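Pre-mRNA-processing-splicing factor 8 (Cryptococcus gattii serotype B, PDB 6MWY) carries an intein, a Hint-family protein-splicing element that probably excises itself from the precursor splicing factor and joins the flanking segments. Local coordinates at residues Y134-I139 / R156-T161. Residues are numbered along the deposited sequence; the frame is centred on the assembly and turned at random.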
loop_
_atom_site.group_PDB
_atom_site.type_symbol
_atom_site.label_atom_id
_atom_site.label_comp_id
_atom_site.label_asym_id
_atom_site.label_seq_id
_atom_site.Cartn_x
_atom_site.Cartn_y
_atom_site.Cartn_z
ATOM N N TYR A 134 14.990 12.755 3.758
ATOM C CA TYR A 134 13.555 12.601 3.943
ATOM C C TYR A 134 13.264 12.006 5.316
ATOM O O TYR A 134 14.090 11.290 5.889
ATOM C CB TYR A 134 12.949 11.701 2.863
ATOM C CG TYR A 134 13.061 12.232 1.452
ATOM C CD1 TYR A 134 14.244 12.114 0.736
ATOM C CD2 TYR A 134 11.975 12.835 0.829
ATOM C CE1 TYR A 134 14.348 12.592 -0.557
ATOM C CE2 TYR A 134 12.069 13.316 -0.463
ATOM C CZ TYR A 134 13.258 13.191 -1.150
ATOM O OH TYR A 134 13.355 13.667 -2.438
ATOM N N GLU A 135 12.076 12.304 5.837
ATOM C CA GLU A 135 11.601 11.716 7.080
ATOM C C GLU A 135 10.429 10.779 6.812
ATOM O O GLU A 135 9.614 11.008 5.914
ATOM C CB GLU A 135 11.195 12.792 8.094
ATOM C CG GLU A 135 10.095 13.729 7.626
ATOM C CD GLU A 135 9.675 14.712 8.704
ATOM O OE1 GLU A 135 9.994 14.472 9.887
ATOM O OE2 GLU A 135 9.027 15.725 8.367
ATOM N N ARG A 136 10.360 9.720 7.614
ATOM C CA ARG A 136 9.378 8.654 7.466
ATOM C C ARG A 136 8.040 9.077 8.065
ATOM O O ARG A 136 7.985 9.516 9.218
ATOM C CB ARG A 136 9.911 7.396 8.153
ATOM C CG ARG A 136 8.967 6.233 8.202
ATOM C CD ARG A 136 9.050 5.385 6.955
ATOM N NE ARG A 136 8.351 4.128 7.182
ATOM C CZ ARG A 136 7.041 3.976 7.041
ATOM N NH1 ARG A 136 6.295 5.004 6.657
ATOM N NH2 ARG A 136 6.480 2.799 7.280
ATOM N N VAL A 137 6.961 8.940 7.287
ATOM C CA VAL A 137 5.637 9.413 7.691
ATOM C C VAL A 137 4.588 8.376 7.315
ATOM O O VAL A 137 4.517 7.946 6.161
ATOM C CB VAL A 137 5.285 10.763 7.034
ATOM C CG1 VAL A 137 3.830 11.122 7.303
ATOM C CG2 VAL A 137 6.216 11.865 7.524
ATOM N N ASP A 138 3.752 7.999 8.276
ATOM C CA ASP A 138 2.587 7.161 8.018
ATOM C C ASP A 138 1.342 8.037 8.082
ATOM O O ASP A 138 1.084 8.675 9.109
ATOM C CB ASP A 138 2.501 6.010 9.020
ATOM C CG ASP A 138 3.610 4.991 8.830
ATOM O OD1 ASP A 138 4.160 4.919 7.710
ATOM O OD2 ASP A 138 3.926 4.260 9.791
ATOM N N ILE A 139 0.580 8.077 6.990
ATOM C CA ILE A 139 -0.591 8.949 6.899
ATOM C C ILE A 139 -1.709 8.197 6.186
ATOM O O ILE A 139 -1.460 7.453 5.235
ATOM C CB ILE A 139 -0.249 10.277 6.182
ATOM C CG1 ILE A 139 -1.468 11.203 6.117
ATOM C CG2 ILE A 139 0.325 10.014 4.795
ATOM C CD1 ILE A 139 -1.147 12.600 5.640
ATOM N N ARG A 156 6.552 10.991 -0.857
ATOM C CA ARG A 156 7.050 9.987 -1.783
ATOM C C ARG A 156 6.628 8.610 -1.302
ATOM O O ARG A 156 6.775 8.294 -0.119
ATOM C CB ARG A 156 8.581 10.032 -1.901
ATOM C CG ARG A 156 9.183 11.408 -2.097
ATOM C CD ARG A 156 9.170 11.841 -3.548
ATOM N NE ARG A 156 9.854 13.120 -3.693
ATOM C CZ ARG A 156 9.270 14.300 -3.517
ATOM N NH1 ARG A 156 9.973 15.414 -3.658
ATOM N NH2 ARG A 156 7.983 14.365 -3.203
ATOM N N LEU A 157 6.100 7.801 -2.216
ATOM C CA LEU A 157 6.067 6.369 -1.979
ATOM C C LEU A 157 7.487 5.821 -2.103
ATOM O O LEU A 157 8.383 6.476 -2.640
ATOM C CB LEU A 157 5.127 5.678 -2.972
ATOM C CG LEU A 157 3.620 5.942 -2.851
ATOM C CD1 LEU A 157 2.934 5.839 -4.208
ATOM C CD2 LEU A 157 2.974 4.975 -1.868
ATOM N N PHE A 158 7.704 4.614 -1.591
ATOM C CA PHE A 158 9.051 4.067 -1.648
ATOM C C PHE A 158 8.998 2.550 -1.729
ATOM O O PHE A 158 8.024 1.914 -1.319
ATOM C CB PHE A 158 9.899 4.530 -0.452
ATOM C CG PHE A 158 9.515 3.899 0.856
ATOM C CD1 PHE A 158 8.392 4.321 1.548
ATOM C CD2 PHE A 158 10.298 2.898 1.406
ATOM C CE1 PHE A 158 8.048 3.742 2.756
ATOM C CE2 PHE A 158 9.961 2.318 2.612
ATOM C CZ PHE A 158 8.834 2.739 3.288
ATOM N N ARG A 159 10.065 1.983 -2.281
ATOM C CA ARG A 159 10.205 0.547 -2.451
ATOM C C ARG A 159 11.520 0.093 -1.833
ATOM O O ARG A 159 12.429 0.892 -1.594
ATOM C CB ARG A 159 10.166 0.150 -3.931
ATOM C CG ARG A 159 11.223 0.842 -4.758
ATOM C CD ARG A 159 11.746 -0.059 -5.858
ATOM N NE ARG A 159 10.748 -0.305 -6.890
ATOM C CZ ARG A 159 10.549 0.490 -7.935
ATOM N NH1 ARG A 159 11.278 1.588 -8.085
ATOM N NH2 ARG A 159 9.624 0.186 -8.831
ATOM N N SER A 160 11.611 -1.207 -1.581
ATOM C CA SER A 160 12.805 -1.812 -1.009
ATOM C C SER A 160 13.586 -2.525 -2.106
ATOM O O SER A 160 13.018 -3.313 -2.868
ATOM C CB SER A 160 12.439 -2.791 0.107
ATOM O OG SER A 160 13.603 -3.283 0.748
ATOM N N THR A 161 14.880 -2.240 -2.184
ATOM C CA THR A 161 15.750 -2.875 -3.169
ATOM C C THR A 161 17.093 -3.268 -2.560
ATOM O O THR A 161 17.254 -3.279 -1.339
ATOM C CB THR A 161 15.997 -1.955 -4.382
ATOM O OG1 THR A 161 16.071 -0.591 -3.946
ATOM C CG2 THR A 161 14.879 -2.103 -5.406
#
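Tyr-134 and Arg-156 have the nearest CA atoms of the two segments, 9.1 Å apart, too far for direct backbone pairing. In this intein, a mostly beta Hint-family domain, strands 135-140 and 155-159 belong to one six-stranded antiparallel sheet, with 108-113 running between them. That middle strand takes backbone hydrogen bonds from both sides: Val-137 pairs with Leu-111, and Arg-156 with Tyr-112. The two segments therefore meet through side chains reaching across the intervening strand, and no hydrogen bond joins them.

The Tyr-134 ring sits beside the backbone N (chi1 -63°), on the side facing Arg-156, and the two side chains cross obliquely. CE2 lies 3.8 Å from Arg-156 CG, which approaches the ring at a slant, while the same CE2 comes over one face of the guanidinium. Ring and guanidinium planes are 67° apart, so this is van der Waals contact rather than a flat stack. The polar end of Arg-156 is held elsewhere: NH1 forms a salt bridge with Glu-114, and NH2 is hydrogen-bonded to Gln-153 O.

The second meeting is looser. Phe-158 packs edge-to-face with Tyr-112 of the middle strand, and its CZ is the atom nearest Arg-136. The arginine chain bends at chi2 (86°) and crosses Phe-158 at nearly a right angle. Arg-136 NH1 also makes a salt bridge with Asp-138 OD1, although the modelled separation is doubtfully short. Phe-158 CZ ends up 4.2 Å from Arg-136 NE, off-centre over one guanidinium face.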